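Local coordinates for protein guanylate kinase (PDB 3TR0) that catalyses the ATP-dependent phosphorylation of GMP to GDP and is probably needed for recycling GMP, at residues Ser22-Ile34 / Ala176-Arg188. Sequence-based numbering, arbitrary orientation. Where two conformers were deposited one is given.
Sequences SLVRALVKALAEI and AVQNLIHIISAER
Leu27 and Ile181 meet in the tight seam between two helices that cover one side of the parallel sheet in this P-loop NTPase fold. Segment 22-34 carries the helix that follows the P-loop, and helix 176-187 crosses helix 22-30 at -57°. Leucine suits position 27 because its fork serves two neighbours: with CG anti to the backbone N (chi1 178°), the side chains of Leu27 and Ile181 slide past each other in opposite directions, Leu27 CD1 3.7 Å from Ile181 CG1, while CD2 reaches Ile184. In the conformer given, Leu27 CD2 and Ile34 CD1 come 3.4 Å and 3.5 Å from Ile184 CD1, a closeness left doubtful by a second conformer of Ile184. Near the P-loop, Leu23 CD2 touches both Ala176 CB and Val177 CG2.

Toward solvent the packing thins to small groups: Ala30 offers a single methyl, CB, to Ile181 CD1 at 3.7 Å. Past Leu31, the long chain of Arg188 reaches across to the loop at Ala32. Asp99 holds NE by a salt bridge, and a water bound by Ala32 N accepts a weak bond from NH1. The guanidinium finally grips the loop where Arg188 NH2 donates to Ala32 O at 2.8 Å, in the carbonyl plane.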
loop_
_atom_site.group_PDB
_atom_site.type_symbol
_atom_site.label_atom_id
_atom_site.label_comp_id
_atom_site.label_asym_id
_atom_site.label_seq_id
_atom_site.Cartn_x
_atom_site.Cartn_y
_atom_site.Cartn_z
ATOM N N SER A 22 14.213 16.294 -3.122
ATOM C CA SER A 22 15.290 15.307 -3.161
ATOM C C SER A 22 14.770 13.874 -3.050
ATOM O O SER A 22 15.258 12.978 -3.736
ATOM C CB SER A 22 16.315 15.586 -2.063
ATOM O OG SER A 22 16.981 16.814 -2.309
ATOM N N LEU A 23 13.789 13.662 -2.178
ATOM C CA LEU A 23 13.184 12.340 -2.016
ATOM C C LEU A 23 12.563 11.862 -3.320
ATOM O O LEU A 23 12.779 10.727 -3.745
ATOM C CB LEU A 23 12.106 12.363 -0.934
ATOM C CG LEU A 23 12.541 12.478 0.527
ATOM C CD1 LEU A 23 11.317 12.613 1.416
ATOM C CD2 LEU A 23 13.367 11.271 0.924
ATOM N N VAL A 24 11.775 12.734 -3.937
ATOM C CA VAL A 24 11.079 12.398 -5.171
ATOM C C VAL A 24 12.054 12.068 -6.301
ATOM O O VAL A 24 11.811 11.160 -7.093
ATOM C CB VAL A 24 10.121 13.526 -5.600
ATOM C CG1 VAL A 24 9.543 13.237 -6.969
ATOM C CG2 VAL A 24 9.001 13.677 -4.579
ATOM N N ARG A 25 13.166 12.790 -6.360
ATOM C CA ARG A 25 14.173 12.527 -7.388
ATOM C C ARG A 25 14.856 11.170 -7.212
ATOM O O ARG A 25 15.163 10.491 -8.195
ATOM C CB ARG A 25 15.198 13.659 -7.452
ATOM C CG ARG A 25 14.629 14.927 -8.060
ATOM C CD ARG A 25 15.632 16.066 -8.071
ATOM N NE ARG A 25 15.083 17.242 -8.742
ATOM C CZ ARG A 25 15.616 18.459 -8.679
ATOM N NH1 ARG A 25 16.713 18.670 -7.966
ATOM N NH2 ARG A 25 15.045 19.467 -9.326
ATOM N N ALA A 26 15.081 10.773 -5.965
ATOM C CA ALA A 26 15.643 9.457 -5.681
ATOM C C ALA A 26 14.620 8.363 -5.967
ATOM O O ALA A 26 14.969 7.283 -6.441
ATOM C CB ALA A 26 16.113 9.378 -4.241
ATOM N N LEU A 27 13.356 8.645 -5.668
ATOM C CA LEU A 27 12.275 7.698 -5.920
ATOM C C LEU A 27 12.220 7.280 -7.387
ATOM O O LEU A 27 12.103 6.094 -7.702
ATOM C CB LEU A 27 10.933 8.303 -5.509
ATOM C CG LEU A 27 9.694 7.440 -5.754
ATOM C CD1 LEU A 27 9.790 6.129 -4.997
ATOM C CD2 LEU A 27 8.442 8.192 -5.355
ATOM N N VAL A 28 12.300 8.255 -8.285
ATOM C CA VAL A 28 12.186 7.955 -9.712
ATOM C C VAL A 28 13.409 7.218 -10.239
ATOM O O VAL A 28 13.348 6.573 -11.285
ATOM C CB VAL A 28 11.926 9.216 -10.554
ATOM C CG1 VAL A 28 10.641 9.878 -10.107
ATOM C CG2 VAL A 28 13.093 10.178 -10.455
ATOM N N LYS A 29 14.518 7.310 -9.513
ATOM C CA LYS A 29 15.728 6.585 -9.885
ATOM C C LYS A 29 15.640 5.124 -9.464
ATOM O O LYS A 29 16.246 4.251 -10.085
ATOM C CB LYS A 29 16.965 7.240 -9.262
ATOM C CG LYS A 29 17.712 8.159 -10.209
ATOM C CD LYS A 29 16.745 9.023 -10.996
ATOM C CE LYS A 29 17.437 9.730 -12.148
ATOM N NZ LYS A 29 16.458 10.429 -13.026
ATOM N N ALA A 30 14.872 4.865 -8.413
ATOM C CA ALA A 30 14.752 3.522 -7.856
ATOM C C ALA A 30 13.648 2.699 -8.517
ATOM O O ALA A 30 13.698 1.468 -8.515
ATOM C CB ALA A 30 14.524 3.600 -6.357
ATOM N N LEU A 31 12.652 3.379 -9.078
ATOM C CA LEU A 31 11.505 2.707 -9.680
ATOM C C LEU A 31 11.435 2.912 -11.182
ATOM O O LEU A 31 11.881 3.932 -11.704
ATOM C CB LEU A 31 10.201 3.210 -9.056
ATOM C CG LEU A 31 9.815 2.709 -7.667
ATOM C CD1 LEU A 31 8.547 3.409 -7.202
ATOM C CD2 LEU A 31 9.628 1.202 -7.680
ATOM N N ALA A 32 10.854 1.938 -11.873
ATOM C CA ALA A 32 10.612 2.061 -13.302
ATOM C C ALA A 32 9.174 2.504 -13.553
ATOM O O ALA A 32 8.321 2.394 -12.672
ATOM C CB ALA A 32 10.890 0.736 -14.000
ATOM N N GLU A 33 8.923 3.012 -14.755
ATOM C CA GLU A 33 7.574 3.334 -15.213
ATOM C C GLU A 33 6.873 4.379 -14.348
ATOM O O GLU A 33 5.667 4.301 -14.111
ATOM C CB GLU A 33 6.728 2.062 -15.319
ATOM C CG GLU A 33 7.300 1.033 -16.283
ATOM C CD GLU A 33 6.451 -0.221 -16.376
ATOM O OE1 GLU A 33 5.729 -0.374 -17.384
ATOM O OE2 GLU A 33 6.509 -1.053 -15.446
ATOM N N ILE A 34 7.637 5.360 -13.885
ATOM C CA ILE A 34 7.076 6.467 -13.125
ATOM C C ILE A 34 7.884 7.726 -13.416
ATOM O O ILE A 34 9.113 7.700 -13.422
ATOM C CB ILE A 34 7.028 6.149 -11.605
ATOM C CG1 ILE A 34 6.289 7.248 -10.837
ATOM C CG2 ILE A 34 8.423 5.935 -11.050
ATOM C CD1 ILE A 34 5.930 6.855 -9.406
ATOM N N ALA A 176 13.113 6.912 4.199
ATOM C CA ALA A 176 11.986 7.645 3.635
ATOM C C ALA A 176 11.759 7.264 2.173
ATOM O O ALA A 176 10.624 7.053 1.747
ATOM C CB ALA A 176 12.210 9.144 3.764
ATOM N N VAL A 177 12.841 7.182 1.402
ATOM C CA VAL A 177 12.741 6.722 0.019
ATOM C C VAL A 177 12.149 5.316 -0.018
ATOM O O VAL A 177 11.226 5.045 -0.785
ATOM C CB VAL A 177 14.106 6.722 -0.688
ATOM C CG1 VAL A 177 13.986 6.113 -2.082
ATOM C CG2 VAL A 177 14.662 8.141 -0.768
ATOM N N GLN A 178 12.673 4.422 0.816
ATOM C CA GLN A 178 12.163 3.050 0.855
ATOM C C GLN A 178 10.673 3.002 1.199
ATOM O O GLN A 178 9.945 2.153 0.699
ATOM C CB GLN A 178 12.957 2.187 1.838
ATOM C CG GLN A 178 12.455 0.752 1.931
ATOM C CD GLN A 178 12.587 -0.003 0.617
ATOM O OE1 GLN A 178 13.691 -0.362 0.203
ATOM N NE2 GLN A 178 11.457 -0.245 -0.048
ATOM N N ASN A 179 10.219 3.909 2.055
ATOM C CA ASN A 179 8.800 3.961 2.391
ATOM C C ASN A 179 7.946 4.437 1.224
ATOM O O ASN A 179 6.851 3.922 0.993
ATOM C CB ASN A 179 8.561 4.814 3.635
ATOM C CG ASN A 179 8.959 4.094 4.903
ATOM O OD1 ASN A 179 8.886 2.867 4.976
ATOM N ND2 ASN A 179 9.388 4.845 5.905
ATOM N N LEU A 180 8.449 5.417 0.484
ATOM C CA LEU A 180 7.775 5.853 -0.731
ATOM C C LEU A 180 7.675 4.686 -1.720
ATOM O O LEU A 180 6.652 4.501 -2.380
ATOM C CB LEU A 180 8.507 7.047 -1.352
ATOM C CG LEU A 180 8.516 8.308 -0.479
ATOM C CD1 LEU A 180 9.399 9.415 -1.066
ATOM C CD2 LEU A 180 7.096 8.809 -0.284
ATOM N N ILE A 181 8.733 3.889 -1.802
ATOM C CA ILE A 181 8.740 2.729 -2.693
ATOM C C ILE A 181 7.683 1.701 -2.281
ATOM O O ILE A 181 6.992 1.148 -3.130
ATOM C CB ILE A 181 10.132 2.067 -2.751
ATOM C CG1 ILE A 181 11.134 3.006 -3.430
ATOM C CG2 ILE A 181 10.066 0.734 -3.487
ATOM C CD1 ILE A 181 12.563 2.525 -3.355
ATOM N N HIS A 182 7.553 1.453 -0.980
ATOM C CA HIS A 182 6.503 0.558 -0.490
ATOM C C HIS A 182 5.133 1.027 -0.963
ATOM O O HIS A 182 4.312 0.227 -1.407
ATOM C CB HIS A 182 6.497 0.479 1.046
ATOM C CG HIS A 182 7.640 -0.298 1.625
ATOM N ND1 HIS A 182 8.126 -1.452 1.052
ATOM C CD2 HIS A 182 8.391 -0.085 2.734
ATOM C CE1 HIS A 182 9.125 -1.918 1.779
ATOM N NE2 HIS A 182 9.307 -1.108 2.806
ATOM N N ILE A 183 4.883 2.328 -0.847
ATOM C CA ILE A 183 3.561 2.878 -1.128
ATOM C C ILE A 183 3.192 2.741 -2.605
ATOM O O ILE A 183 2.084 2.326 -2.939
ATOM C CB ILE A 183 3.450 4.343 -0.666
ATOM C CG1 ILE A 183 3.474 4.412 0.867
ATOM C CG2 ILE A 183 2.180 4.983 -1.213
ATOM C CD1 ILE A 183 3.826 5.789 1.424
ATOM N N ILE A 184 4.118 3.096 -3.487
ATOM C CA ILE A 184 3.869 2.970 -4.918
ATOM C C ILE A 184 3.811 1.505 -5.338
ATOM O O ILE A 184 2.966 1.113 -6.142
ATOM C CB ILE A 184 4.925 3.724 -5.744
ATOM C CG1 ILE A 184 4.732 5.229 -5.564
ATOM C CG2 ILE A 184 4.823 3.341 -7.222
ATOM C CD1 ILE A 184 5.904 6.065 -6.017
ATOM N N SER A 185 4.703 0.696 -4.777
ATOM C CA SER A 185 4.752 -0.727 -5.105
ATOM C C SER A 185 3.458 -1.443 -4.714
ATOM O O SER A 185 2.971 -2.306 -5.449
ATOM C CB SER A 185 5.956 -1.389 -4.426
ATOM O OG SER A 185 7.179 -0.886 -4.949
ATOM N N ALA A 186 2.909 -1.089 -3.556
ATOM C CA ALA A 186 1.654 -1.678 -3.091
ATOM C C ALA A 186 0.485 -1.274 -3.983
ATOM O O ALA A 186 -0.391 -2.085 -4.267
ATOM C CB ALA A 186 1.375 -1.284 -1.637
ATOM N N GLU A 187 0.462 -0.014 -4.410
ATOM C CA GLU A 187 -0.599 0.454 -5.301
ATOM C C GLU A 187 -0.628 -0.394 -6.563
ATOM O O GLU A 187 -1.696 -0.726 -7.081
ATOM C CB GLU A 187 -0.387 1.926 -5.672
ATOM C CG GLU A 187 -1.559 2.562 -6.420
ATOM C CD GLU A 187 -1.550 2.298 -7.918
ATOM O OE1 GLU A 187 -0.549 1.771 -8.450
ATOM O OE2 GLU A 187 -2.565 2.621 -8.568
ATOM N N ARG A 188 0.554 -0.750 -7.048
ATOM C CA ARG A 188 0.676 -1.485 -8.303
ATOM C C ARG A 188 0.277 -2.944 -8.157
ATOM O O ARG A 188 0.235 -3.681 -9.141
ATOM C CB ARG A 188 2.104 -1.389 -8.831
ATOM C CG ARG A 188 2.498 0.014 -9.296
ATOM C CD ARG A 188 3.994 0.104 -9.540
ATOM N NE ARG A 188 4.350 1.275 -10.338
ATOM C CZ ARG A 188 5.589 1.566 -10.721
ATOM N NH1 ARG A 188 6.597 0.778 -10.371
ATOM N NH2 ARG A 188 5.822 2.650 -11.450
HETATM O O HOH W 1 9.351 -0.283 -11.048
#